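Local coordinates for protein Exo-alpha-sialidase (Clostridium perfringens, PDB 2V72) that binds galactose as the family 32 carbohydrate-binding module of a large sialidase toxin, probably directing the enzyme to galactose-bearing glycans, at residues T39-K44 against Q53-N58. Sequence-based numbering, arbitrary orientation.
Sequences TMWHTK and QSLSVN. With CA (calcium ion), chain B; GAL (beta-D-galactopyranose), chain C.
Gln53 meets Thr43 through aliphatic carbon alone, Gln53 CB lying 3.9 Å from Thr43 CG2. The Gln53 side chain then bends at chi2 (-68°), taking its amide away to hydrogen bonds with Thr21 OG1 and Ala50 O. At Ser54 it is the backbone that touches: Ser54 O approaches Trp41 CZ2 obliquely at 3.7 Å, while the hydroxyl-bearing side chain turns from Trp41 to strand 121-129. Strand 53-59 belongs to one sheet of the F5/8 type C beta-sandwich and the short strand 41-42 pairs with strand 135-142 of the other; no hydrogen bond joins the two segments, and the indole of Trp41 spans from one sheet to the other. Leu55 supplies the main contact, a CH-pi interaction in which Leu55 CB sits over one face of the Trp41 six-membered ring, 3.9 Å from its centroid and 11° off the normal, and Leu55 CD2 comes within 4.1 Å of Trp41 CE3. Trp41 NE1 donates a hydrogen bond to Ser22 O, which together with Leu55 restrains the ring. Thr39 gives the calcium ion two of its seven ligands, O and OG1; His42 NE2 lies 2.7 Å from galactose O4, and His42 ND1 donates to Thr43 O (2.7 Å), nearly in the ring plane, steadying the imidazole.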
loop_
_atom_site.group_PDB
_atom_site.type_symbol
_atom_site.label_atom_id
_atom_site.label_comp_id
_atom_site.label_asym_id
_atom_site.label_seq_id
_atom_site.Cartn_x
_atom_site.Cartn_y
_atom_site.Cartn_z
ATOM N N THR A 39 -0.143 -7.281 12.120
ATOM C CA THR A 39 -1.279 -7.563 11.236
ATOM C C THR A 39 -0.980 -7.021 9.842
ATOM O O THR A 39 -0.483 -5.893 9.704
ATOM C CB THR A 39 -2.564 -6.878 11.717
ATOM O OG1 THR A 39 -2.353 -5.462 11.728
ATOM C CG2 THR A 39 -2.959 -7.343 13.117
ATOM N N MET A 40 -1.319 -7.801 8.816
ATOM C CA MET A 40 -1.081 -7.401 7.428
ATOM C C MET A 40 -2.304 -7.530 6.523
ATOM O O MET A 40 -3.229 -8.296 6.823
ATOM C CB MET A 40 0.049 -8.239 6.837
ATOM C CG MET A 40 -0.280 -9.710 6.672
ATOM S SD MET A 40 1.171 -10.636 6.171
ATOM C CE MET A 40 1.856 -11.031 7.784
ATOM N N TRP A 41 -2.289 -6.781 5.419
ATOM C CA TRP A 41 -3.110 -7.097 4.264
ATOM C C TRP A 41 -2.341 -8.132 3.458
ATOM O O TRP A 41 -1.127 -8.027 3.299
ATOM C CB TRP A 41 -3.394 -5.860 3.389
ATOM C CG TRP A 41 -3.893 -6.239 2.016
ATOM C CD1 TRP A 41 -5.083 -6.849 1.719
ATOM C CD2 TRP A 41 -3.204 -6.076 0.761
ATOM N NE1 TRP A 41 -5.179 -7.071 0.366
ATOM C CE2 TRP A 41 -4.047 -6.603 -0.249
ATOM C CE3 TRP A 41 -1.968 -5.525 0.391
ATOM C CZ2 TRP A 41 -3.694 -6.599 -1.602
ATOM C CZ3 TRP A 41 -1.617 -5.522 -0.949
ATOM C CH2 TRP A 41 -2.481 -6.056 -1.936
ATOM N N HIS A 42 -3.048 -9.137 2.955
ATOM C CA HIS A 42 -2.418 -10.198 2.193
ATOM C C HIS A 42 -3.483 -10.727 1.242
ATOM O O HIS A 42 -4.655 -10.864 1.626
ATOM C CB HIS A 42 -1.940 -11.287 3.160
ATOM C CG HIS A 42 -0.986 -12.284 2.571
ATOM N ND1 HIS A 42 -1.297 -13.066 1.483
ATOM C CD2 HIS A 42 0.249 -12.673 2.971
ATOM C CE1 HIS A 42 -0.285 -13.874 1.217
ATOM N NE2 HIS A 42 0.666 -13.655 2.107
ATOM N N THR A 43 -3.085 -10.996 0.000
ATOM C CA THR A 43 -3.993 -11.588 -0.975
ATOM C C THR A 43 -4.338 -13.007 -0.516
ATOM O O THR A 43 -3.713 -13.519 0.416
ATOM C CB THR A 43 -3.400 -11.568 -2.396
ATOM O OG1 THR A 43 -2.161 -12.286 -2.418
ATOM C CG2 THR A 43 -3.165 -10.112 -2.864
ATOM N N LYS A 44 -5.336 -13.639 -1.132
ATOM C CA LYS A 44 -5.796 -14.923 -0.596
ATOM C C LYS A 44 -4.793 -16.052 -0.737
ATOM O O LYS A 44 -4.241 -16.299 -1.811
ATOM C CB LYS A 44 -7.210 -15.321 -1.057
ATOM C CG LYS A 44 -7.476 -15.326 -2.532
ATOM C CD LYS A 44 -8.965 -15.675 -2.801
ATOM C CE LYS A 44 -9.926 -14.737 -2.067
ATOM N NZ LYS A 44 -11.365 -15.056 -2.337
ATOM N N GLN A 53 -2.666 -7.529 -8.211
ATOM C CA GLN A 53 -3.745 -7.209 -7.284
ATOM C C GLN A 53 -3.325 -5.910 -6.612
ATOM O O GLN A 53 -2.143 -5.561 -6.638
ATOM C CB GLN A 53 -3.951 -8.322 -6.243
ATOM C CG GLN A 53 -4.353 -9.687 -6.817
ATOM C CD GLN A 53 -5.753 -9.708 -7.437
ATOM O OE1 GLN A 53 -6.667 -9.010 -6.982
ATOM N NE2 GLN A 53 -5.921 -10.518 -8.475
ATOM N N SER A 54 -4.277 -5.198 -6.012
ATOM C CA SER A 54 -4.004 -3.865 -5.495
ATOM C C SER A 54 -4.678 -3.589 -4.160
ATOM O O SER A 54 -5.624 -4.274 -3.785
ATOM C CB SER A 54 -4.442 -2.811 -6.513
ATOM O OG SER A 54 -5.846 -2.835 -6.678
ATOM N N LEU A 55 -4.162 -2.582 -3.456
ATOM C CA LEU A 55 -4.745 -2.093 -2.215
ATOM C C LEU A 55 -5.005 -0.608 -2.397
ATOM O O LEU A 55 -4.091 0.150 -2.725
ATOM C CB LEU A 55 -3.798 -2.331 -1.033
ATOM C CG LEU A 55 -4.050 -1.606 0.301
ATOM C CD1 LEU A 55 -5.181 -2.236 1.091
ATOM C CD2 LEU A 55 -2.779 -1.552 1.152
ATOM N N SER A 56 -6.258 -0.197 -2.222
ATOM C CA SER A 56 -6.606 1.211 -2.312
ATOM C C SER A 56 -6.834 1.722 -0.915
ATOM O O SER A 56 -7.498 1.067 -0.106
ATOM C CB SER A 56 -7.862 1.434 -3.164
ATOM O OG SER A 56 -7.680 0.946 -4.477
ATOM N N VAL A 57 -6.259 2.884 -0.633
ATOM C CA VAL A 57 -6.425 3.535 0.646
ATOM C C VAL A 57 -6.979 4.939 0.414
ATOM O O VAL A 57 -6.316 5.798 -0.189
ATOM C CB VAL A 57 -5.083 3.600 1.430
ATOM C CG1 VAL A 57 -5.281 4.280 2.775
ATOM C CG2 VAL A 57 -4.504 2.204 1.620
ATOM N N ASN A 58 -8.204 5.155 0.879
ATOM C CA ASN A 58 -8.819 6.472 0.844
ATOM C C ASN A 58 -8.314 7.283 2.015
ATOM O O ASN A 58 -8.210 6.773 3.132
ATOM C CB ASN A 58 -10.341 6.368 0.875
ATOM C CG ASN A 58 -11.013 7.690 0.608
ATOM O OD1 ASN A 58 -11.198 8.503 1.516
ATOM N ND2 ASN A 58 -11.389 7.916 -0.652
HETATM CA CA CA B . -1.099 -3.711 10.333
HETATM C C1 GAL C . 1.766 -18.875 5.173
HETATM C C2 GAL C . 1.964 -17.436 5.641
HETATM C C3 GAL C . 0.766 -16.562 5.253
HETATM C C4 GAL C . 0.356 -16.755 3.791
HETATM C C5 GAL C . 0.256 -18.230 3.429
HETATM C C6 GAL C . -0.012 -18.396 1.936
HETATM O O1 GAL C . 2.966 -19.576 5.372
HETATM O O2 GAL C . 2.186 -17.405 7.036
HETATM O O3 GAL C . 1.098 -15.207 5.448
HETATM O O4 GAL C . 1.302 -16.142 2.941
HETATM O O5 GAL C . 1.454 -18.909 3.789
HETATM O O6 GAL C . -0.454 -19.711 1.675
#